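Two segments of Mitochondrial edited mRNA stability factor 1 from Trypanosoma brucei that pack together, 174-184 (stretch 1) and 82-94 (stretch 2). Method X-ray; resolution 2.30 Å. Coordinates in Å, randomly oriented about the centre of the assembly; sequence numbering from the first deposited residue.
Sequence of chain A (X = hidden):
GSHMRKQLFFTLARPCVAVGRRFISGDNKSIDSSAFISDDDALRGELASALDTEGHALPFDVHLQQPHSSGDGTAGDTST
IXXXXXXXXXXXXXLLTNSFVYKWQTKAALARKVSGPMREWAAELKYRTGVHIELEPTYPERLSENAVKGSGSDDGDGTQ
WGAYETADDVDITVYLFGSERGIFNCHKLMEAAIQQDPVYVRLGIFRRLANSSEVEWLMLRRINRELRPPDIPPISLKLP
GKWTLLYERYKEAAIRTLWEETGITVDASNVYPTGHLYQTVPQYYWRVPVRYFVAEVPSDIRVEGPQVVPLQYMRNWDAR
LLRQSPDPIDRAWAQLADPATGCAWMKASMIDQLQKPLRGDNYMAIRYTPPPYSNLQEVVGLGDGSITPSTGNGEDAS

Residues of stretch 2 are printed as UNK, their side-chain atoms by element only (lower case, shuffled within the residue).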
ATOM      1  N   VAL A 174       6.239 -18.843   5.719  1.00 30.42           N
ATOM      2  CA  VAL A 174       7.210 -17.779   5.500  1.00 28.22           C
ATOM      3  C   VAL A 174       8.619 -18.343   5.596  1.00 33.06           C
ATOM      4  O   VAL A 174       8.944 -19.040   6.551  1.00 31.03           O
ATOM      5  CB  VAL A 174       7.042 -16.657   6.545  1.00 36.11           C
ATOM      6  CG1 VAL A 174       8.102 -15.574   6.359  1.00 28.76           C
ATOM      7  CG2 VAL A 174       5.634 -16.077   6.486  1.00 26.65           C
ATOM      8  N   TYR A 175       9.452 -18.054   4.601  1.00 27.04           N
ATOM      9  CA  TYR A 175      10.848 -18.475   4.642  1.00 29.35           C
ATOM     10  C   TYR A 175      11.773 -17.283   4.848  1.00 34.47           C
ATOM     11  O   TYR A 175      11.558 -16.217   4.274  1.00 31.62           O
ATOM     12  CB  TYR A 175      11.247 -19.190   3.356  1.00 26.21           C
ATOM     13  CG  TYR A 175      10.485 -20.459   3.078  1.00 29.18           C
ATOM     14  CD1 TYR A 175      11.024 -21.701   3.397  1.00 29.16           C
ATOM     15  CD2 TYR A 175       9.231 -20.416   2.488  1.00 33.18           C
ATOM     16  CE1 TYR A 175      10.328 -22.855   3.135  1.00 33.94           C
ATOM     17  CE2 TYR A 175       8.535 -21.560   2.223  1.00 32.22           C
ATOM     18  CZ  TYR A 175       9.076 -22.773   2.547  1.00 34.85           C
ATOM     19  OH  TYR A 175       8.358 -23.911   2.273  1.00 42.21           O
ATOM     20  N   LEU A 176      12.806 -17.477   5.664  1.00 32.65           N
ATOM     21  CA  LEU A 176      13.810 -16.449   5.894  1.00 25.42           C
ATOM     22  C   LEU A 176      15.168 -16.979   5.455  1.00 36.67           C
ATOM     23  O   LEU A 176      15.566 -18.082   5.839  1.00 26.24           O
ATOM     24  CB  LEU A 176      13.871 -16.053   7.373  1.00 17.59           C
ATOM     25  CG  LEU A 176      12.594 -15.718   8.169  1.00 40.31           C
ATOM     26  CD1 LEU A 176      12.981 -15.273   9.568  1.00 37.97           C
ATOM     27  CD2 LEU A 176      11.769 -14.651   7.509  1.00 42.83           C
ATOM     28  N   PHE A 177      15.865 -16.188   4.640  1.00 25.11           N
ATOM     29  CA  PHE A 177      17.214 -16.511   4.177  1.00 26.30           C
ATOM     30  C   PHE A 177      18.175 -15.421   4.626  1.00 32.57           C
ATOM     31  O   PHE A 177      17.995 -14.245   4.297  1.00 32.10           O
ATOM     32  CB  PHE A 177      17.258 -16.581   2.647  1.00 30.45           C
ATOM     33  CG  PHE A 177      16.252 -17.510   2.049  1.00 33.39           C
ATOM     34  CD1 PHE A 177      16.587 -18.820   1.766  1.00 34.39           C
ATOM     35  CD2 PHE A 177      14.962 -17.068   1.776  1.00 33.67           C
ATOM     36  CE1 PHE A 177      15.655 -19.681   1.210  1.00 38.72           C
ATOM     37  CE2 PHE A 177      14.027 -17.919   1.222  1.00 37.34           C
ATOM     38  CZ  PHE A 177      14.372 -19.230   0.938  1.00 31.80           C
ATOM     39  N   GLY A 178      19.200 -15.801   5.374  1.00 30.43           N
ATOM     40  CA  GLY A 178      20.203 -14.841   5.783  1.00 33.06           C
ATOM     41  C   GLY A 178      21.235 -15.467   6.684  1.00 38.52           C
ATOM     42  O   GLY A 178      21.307 -16.692   6.775  1.00 33.28           O
ATOM     43  N   SER A 179      22.033 -14.629   7.342  1.00 31.63           N
ATOM     44  CA  SER A 179      22.992 -15.103   8.339  1.00 38.69           C
ATOM     45  C   SER A 179      22.265 -15.438   9.644  1.00 42.24           C
ATOM     46  O   SER A 179      21.128 -15.002   9.856  1.00 40.17           O
ATOM     47  CB  SER A 179      24.043 -14.025   8.605  1.00 29.36           C
ATOM     48  OG  SER A 179      23.452 -12.903   9.240  1.00 38.74           O
ATOM     49  N   GLU A 180      22.919 -16.196  10.523  1.00 40.09           N
ATOM     50  CA  GLU A 180      22.340 -16.534  11.826  1.00 42.42           C
ATOM     51  C   GLU A 180      22.009 -15.274  12.620  1.00 45.23           C
ATOM     52  O   GLU A 180      20.965 -15.185  13.273  1.00 34.88           O
ATOM     53  CB  GLU A 180      23.306 -17.396  12.644  1.00 50.14           C
ATOM     54  CG  GLU A 180      23.604 -18.771  12.051  1.00 80.24           C
ATOM     55  CD  GLU A 180      22.594 -19.831  12.465  1.00 97.55           C
ATOM     56  OE1 GLU A 180      21.412 -19.487  12.686  1.00 84.42           O
ATOM     57  OE2 GLU A 180      22.989 -21.012  12.576  1.00 85.64           O
ATOM     58  N   ARG A 181      22.910 -14.300  12.559  1.00 33.54           N
ATOM     59  CA  ARG A 181      22.743 -13.042  13.278  1.00 37.22           C
ATOM     60  C   ARG A 181      21.642 -12.191  12.658  1.00 30.71           C
ATOM     61  O   ARG A 181      20.825 -11.609  13.368  1.00 36.67           O
ATOM     62  CB  ARG A 181      24.059 -12.260  13.282  1.00 45.97           C
ATOM     63  CG  ARG A 181      24.018 -10.970  14.087  1.00 74.56           C
ATOM     64  CD  ARG A 181      25.378 -10.279  14.067  1.00119.33           C
ATOM     65  NE  ARG A 181      26.466 -11.224  14.321  1.00138.53           N
ATOM     66  CZ  ARG A 181      27.748 -10.888  14.422  1.00123.44           C
ATOM     67  NH1 ARG A 181      28.115  -9.620  14.296  1.00120.08           N
ATOM     68  NH2 ARG A 181      28.664 -11.820  14.654  1.00111.62           N
ATOM     69  N   GLY A 182      21.635 -12.103  11.328  1.00 32.31           N
ATOM     70  CA  GLY A 182      20.577 -11.401  10.625  1.00 25.98           C
ATOM     71  C   GLY A 182      19.219 -12.005  10.956  1.00 30.47           C
ATOM     72  O   GLY A 182      18.264 -11.288  11.247  1.00 26.14           O
ATOM     73  N   ILE A 183      19.144 -13.330  10.938  1.00 32.75           N
ATOM     74  CA  ILE A 183      17.894 -14.024  11.226  1.00 40.09           C
ATOM     75  C   ILE A 183      17.457 -13.812  12.675  1.00 37.69           C
ATOM     76  O   ILE A 183      16.274 -13.594  12.949  1.00 29.77           O
ATOM     77  CB  ILE A 183      17.972 -15.523  10.851  1.00 33.63           C
ATOM     78  CG1 ILE A 183      17.761 -15.665   9.343  1.00 28.93           C
ATOM     79  CG2 ILE A 183      16.908 -16.327  11.597  1.00 33.25           C
ATOM     80  CD1 ILE A 183      18.107 -17.006   8.795  1.00 38.47           C
ATOM     81  N   PHE A 184      18.418 -13.835  13.593  1.00 36.37           N
ATOM     82  CA  PHE A 184      18.134 -13.495  14.986  1.00 30.13           C
ATOM     83  C   PHE A 184      17.528 -12.096  15.095  1.00 38.18           C
ATOM     84  O   PHE A 184      16.548 -11.892  15.801  1.00 32.88           O
ATOM     85  CB  PHE A 184      19.405 -13.575  15.838  1.00 37.72           C
ATOM     86  CG  PHE A 184      19.199 -13.151  17.266  1.00 46.58           C
ATOM     87  CD1 PHE A 184      18.813 -14.069  18.230  1.00 47.04           C
ATOM     88  CD2 PHE A 184      19.376 -11.830  17.639  1.00 41.29           C
ATOM     89  CE1 PHE A 184      18.615 -13.679  19.539  1.00 49.78           C
ATOM     90  CE2 PHE A 184      19.178 -11.432  18.945  1.00 47.35           C
ATOM     91  CZ  PHE A 184      18.794 -12.358  19.897  1.00 49.50           C
ATOM     92  N   UNK A  82       7.615 -18.698  16.225  1.00 36.98           N
ATOM     93  CA  UNK A  82       8.428 -19.901  16.319  1.00 45.41           C
ATOM     94  C   UNK A  82       9.080 -20.207  14.972  1.00 43.99           C
ATOM     95  O   UNK A  82       8.397 -20.508  13.999  1.00 39.28           O
ATOM     96  o   UNK A  82       6.312 -23.616  16.484  1.00121.93           O
ATOM     97  c   UNK A  82       7.565 -21.082  16.770  1.00 51.28           C
ATOM     98  c   UNK A  82       8.326 -22.389  16.931  1.00 85.99           C
ATOM     99  c   UNK A  82       7.400 -23.589  17.061  1.00124.94           C
ATOM    100  n   UNK A  82       7.831 -24.588  17.825  1.00130.05           N
ATOM    101  N   UNK A  83      10.402 -20.129  14.910  1.00 41.64           N
ATOM    102  CA  UNK A  83      11.096 -20.426  13.668  1.00 38.84           C
ATOM    103  C   UNK A  83      11.613 -21.853  13.680  1.00 41.75           C
ATOM    104  O   UNK A  83      12.027 -22.364  14.719  1.00 50.88           O
ATOM    105  c   UNK A  83      13.100 -17.167  12.860  1.00 33.18           C
ATOM    106  c   UNK A  83      10.817 -17.887  12.097  1.00 31.37           C
ATOM    107  c   UNK A  83      12.250 -19.450  13.433  1.00 35.87           C
ATOM    108  c   UNK A  83      11.859 -17.991  13.202  1.00 43.17           C
ATOM    109  N   UNK A  84      11.579 -22.493  12.517  1.00 34.83           N
ATOM    110  CA  UNK A  84      12.108 -23.840  12.370  1.00 35.76           C
ATOM    111  C   UNK A  84      13.252 -23.812  11.370  1.00 43.34           C
ATOM    112  O   UNK A  84      13.078 -23.377  10.226  1.00 36.02           O
ATOM    113  o   UNK A  84       8.347 -26.568  12.137  1.00102.89           O
ATOM    114  c   UNK A  84       9.814 -24.832  12.868  1.00 91.76           C
ATOM    115  c   UNK A  84       8.529 -25.333  12.225  1.00102.39           C
ATOM    116  c   UNK A  84      11.003 -24.790  11.903  1.00 37.56           C
ATOM    117  o   UNK A  84       7.695 -24.490  11.823  1.00 62.90           O
ATOM    118  N   UNK A  85      14.428 -24.255  11.809  1.00 38.96           N
ATOM    119  CA  UNK A  85      15.588 -24.269  10.934  1.00 44.06           C
ATOM    120  C   UNK A  85      15.436 -25.363   9.889  1.00 41.37           C
ATOM    121  O   UNK A  85      14.990 -26.464  10.194  1.00 47.06           O
ATOM    122  c   UNK A  85      18.126 -24.163  10.880  1.00 51.62           C
ATOM    123  c   UNK A  85      16.891 -24.473  11.718  1.00 40.43           C
ATOM    124  n   UNK A  85      21.851 -24.917  10.949  1.00 84.42           N
ATOM    125  c   UNK A  85      19.428 -24.529  11.573  1.00 58.81           C
ATOM    126  c   UNK A  85      20.615 -24.113  10.706  1.00 74.96           C
ATOM    127  N   UNK A  86      15.798 -25.044   8.653  1.00 36.50           N
ATOM    128  CA  UNK A  86      15.783 -26.020   7.580  1.00 34.45           C
ATOM    129  C   UNK A  86      17.217 -26.315   7.144  1.00 43.50           C
ATOM    130  O   UNK A  86      18.089 -25.447   7.210  1.00 47.05           O
ATOM    131  c   UNK A  86      13.502 -25.141   6.705  1.00 41.16           C
ATOM    132  c   UNK A  86      12.810 -24.618   5.471  1.00 34.47           C
ATOM    133  c   UNK A  86      14.953 -25.510   6.396  1.00 33.43           C
ATOM    134  c   UNK A  86      12.740 -26.339   7.264  1.00 37.47           C
ATOM    135  N   UNK A  87      17.451 -27.544   6.701  1.00 38.83           N
ATOM    136  CA  UNK A  87      18.760 -27.971   6.228  1.00 52.77           C
ATOM    137  C   UNK A  87      19.118 -27.272   4.933  1.00 39.76           C
ATOM    138  O   UNK A  87      20.268 -26.908   4.718  1.00 39.78           O
ATOM    139  c   UNK A  87      18.767 -29.483   5.982  1.00 33.45           C
ATOM    140  o   UNK A  87      18.708 -30.195   7.203  1.00 83.03           O
ATOM    141  N   UNK A  88      18.119 -27.116   4.069  1.00 37.06           N
ATOM    142  CA  UNK A  88      18.302 -26.579   2.727  1.00 43.03           C
ATOM    143  C   UNK A  88      16.981 -25.969   2.313  1.00 43.08           C
ATOM    144  O   UNK A  88      15.940 -26.316   2.859  1.00 36.63           O
ATOM    145  c   UNK A  88      21.920 -29.155   2.283  1.00 54.47           C
ATOM    146  c   UNK A  88      18.642 -27.696   1.729  1.00 40.72           C
ATOM    147  c   UNK A  88      19.805 -28.546   2.131  1.00 57.08           C
ATOM    148  n   UNK A  88      21.190 -30.069   2.903  1.00 57.93           N
ATOM    149  n   UNK A  88      21.110 -28.228   1.807  1.00 78.38           N
ATOM    150  c   UNK A  88      19.867 -29.712   2.818  1.00 61.80           C
ATOM    151  N   UNK A  89      17.006 -25.058   1.335  1.00 36.25           N
ATOM    152  CA  UNK A  89      15.716 -24.593   0.826  1.00 37.74           C
ATOM    153  C   UNK A  89      15.065 -25.693  -0.012  1.00 24.47           C
ATOM    154  O   UNK A  89      15.756 -26.576  -0.521  1.00 30.49           O
ATOM    155  c   UNK A  89      16.088 -23.412  -0.087  1.00 41.38           C
ATOM    156  c   UNK A  89      17.588 -23.234   0.029  1.00 38.88           C
ATOM    157  c   UNK A  89      18.144 -24.497   0.590  1.00 36.11           C
ATOM    158  N   UNK A  90      13.739 -25.652  -0.150  1.00 22.53           N
ATOM    159  CA  UNK A  90      13.123 -26.532  -1.150  1.00 31.90           C
ATOM    160  C   UNK A  90      13.562 -26.101  -2.556  1.00 35.30           C
ATOM    161  O   UNK A  90      14.027 -24.972  -2.736  1.00 30.75           O
ATOM    162  c   UNK A  90      12.755 -24.799   0.532  1.00 24.43           C
ATOM    163  c   UNK A  90      11.624 -26.295  -0.939  1.00 26.20           C
ATOM    164  c   UNK A  90      11.536 -24.934  -0.343  1.00 31.48           C
ATOM    165  N   UNK A  91      13.416 -26.981  -3.537  1.00 30.88           N
ATOM    166  CA  UNK A  91      13.909 -26.708  -4.889  1.00 28.71           C
ATOM    167  C   UNK A  91      13.307 -25.451  -5.509  1.00 32.13           C
ATOM    168  O   UNK A  91      13.963 -24.752  -6.277  1.00 33.99           O
ATOM    169  c   UNK A  91      13.669 -27.911  -5.798  1.00 23.02           C
ATOM    170  N   UNK A  92      12.060 -25.162  -5.174  1.00 23.52           N
ATOM    171  CA  UNK A  92      11.392 -23.976  -5.703  1.00 33.94           C
ATOM    172  C   UNK A  92      12.045 -22.658  -5.280  1.00 42.43           C
ATOM    173  O   UNK A  92      11.775 -21.623  -5.879  1.00 35.72           O
ATOM    174  n   UNK A  92       7.745 -24.210  -2.192  1.00 28.81           N
ATOM    175  c   UNK A  92       9.921 -23.964  -5.307  1.00 28.71           C
ATOM    176  c   UNK A  92       9.656 -24.021  -3.799  1.00 29.13           C
ATOM    177  c   UNK A  92       8.156 -24.139  -3.587  1.00 36.56           C
ATOM    178  n   UNK A  92       7.285 -25.311  -0.227  1.00 32.99           N
ATOM    179  n   UNK A  92       8.089 -26.484  -2.034  1.00 27.94           N
ATOM    180  c   UNK A  92       7.702 -25.335  -1.486  1.00 45.62           C
ATOM    181  N   UNK A  93      12.883 -22.696  -4.245  1.00 40.93           N
ATOM    182  CA  UNK A  93      13.649 -21.514  -3.837  1.00 51.04           C
ATOM    183  C   UNK A  93      15.138 -21.697  -4.087  1.00 50.79           C
ATOM    184  O   UNK A  93      15.960 -21.183  -3.334  1.00 60.69           O
ATOM    185  c   UNK A  93       9.906 -21.187  -0.897  1.00 48.99           C
ATOM    186  c   UNK A  93      11.347 -19.776  -2.789  1.00 39.55           C
ATOM    187  c   UNK A  93      13.394 -21.149  -2.365  1.00 36.30           C
ATOM    188  c   UNK A  93      10.015 -19.464  -2.558  1.00 53.22           C
ATOM    189  c   UNK A  93       9.294 -20.168  -1.607  1.00 49.20           C
ATOM    190  c   UNK A  93      11.972 -20.794  -2.082  1.00 41.02           C
ATOM    191  c   UNK A  93      11.238 -21.505  -1.148  1.00 39.36           C
ATOM    192  N   UNK A  94      15.465 -22.436  -5.147  1.00 70.19           N
ATOM    193  CA  UNK A  94      16.844 -22.642  -5.605  1.00 84.22           C
ATOM    194  C   UNK A  94      17.878 -22.703  -4.487  1.00 89.79           C
ATOM    195  O   UNK A  94      19.043 -22.361  -4.696  1.00 79.58           O
ATOM    196  c   UNK A  94      17.241 -21.565  -6.619  1.00 68.40           C
ATOM    197  o   UNK A  94      15.367 -22.120  -7.981  1.00100.93           O
ATOM    198  o   UNK A  94      17.224 -21.530  -9.002  1.00117.67           O
ATOM    199  c   UNK A  94      16.561 -21.750  -7.963  1.00114.65           C
TER

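Position 82 carries five side-chain atoms, three carbons in a row with one oxygen and one nitrogen on the third, a terminal amide. Its side chain is out of reach of stretch 1. It is Gln-82, exposed and poorly ordered.

Position 83 has four carbons forked at the second, so the branch lies one atom beyond CB. One fork tip lies 3.8 Å from Leu-176 CD1 and 4.1 Å from Ile-183 CG2. This is Leu-83, pointing toward stretch 1 and touching both its strand and its helix.

At position 84, three carbons end in two oxygens, a carboxylate two methylenes from CA. It is Glu-84, out of reach of stretch 1.

Position 85 is a row of four carbons ending in nitrogen, the mark of Lys-85. Its CA-to-CB bond points sideways, but the nearly extended chain carries its end to Glu-180: CE is 4.3 Å and NZ 4.4 Å from Glu-180 OE2. The opposite charges are near each other, though beyond salt-bridge distance.

Position 86 again shows four carbons forked at the second, with one tip 3.8 Å from Tyr-175 CE1. It is Leu-86, whose CD1 sits at the edge of the tyrosine ring, near its plane.

Position 87 has one carbon and one oxygen: Ser-87, without contact. Position 88 has one carbon leading to a five-membered ring of three carbons and two nitrogens, an imidazole. It is His-88, also out of reach.

Positions 89 and 90 each have three carbons closing a ring onto the backbone N. At 89, CB lies 4.0 Å from Phe-177 CE1, at the edge of that ring; this is Pro-89. At 90 the ring carbon bonded to N is 4.1 Å from Tyr-175 CE1. This is Pro-90, and the carbon is CD.

Position 91 has a single carbon, Ala-91, which makes no contact. Position 92 has three carbons, a nitrogen, then a carbon bearing two more nitrogens, a guanidinium. It is Arg-92, with chi1 p and chi2 and chi3 t; its NH2 comes to 3.1 Å from Tyr-175 OH.

Position 93 has one carbon and a six-carbon ring without a hydroxyl, so it is Phe-93. Its CE1 lies over one face of the Tyr-175 ring, 3.4 Å from Tyr-175 CE2, while its CB is 3.9 Å from Phe-177 CZ. The ring centroids of Phe-93 and Tyr-175 are 4.9 Å apart, with planes at 57°, an oblique pairing. Phe-93 N donates to Pro-90 O at 3.0 Å, bracing this turn. Position 94, two carbons with two oxygens on the second, is Asp-94, without contact.

The contact, burying 416 Å² over both sides, is chiefly apolar. Tyr-175 is its centre, covered over 100 Å² and touching Leu-86, Pro-90, Arg-92 and Phe-93. Phe-177, two residues along the strand, also points toward stretch 2 and meets Pro-89 and Phe-93. Leu-83 forms a separate apolar patch with Leu-176 and Ile-183.

Stretch 2 82-94: QLEKLSHPPARFD
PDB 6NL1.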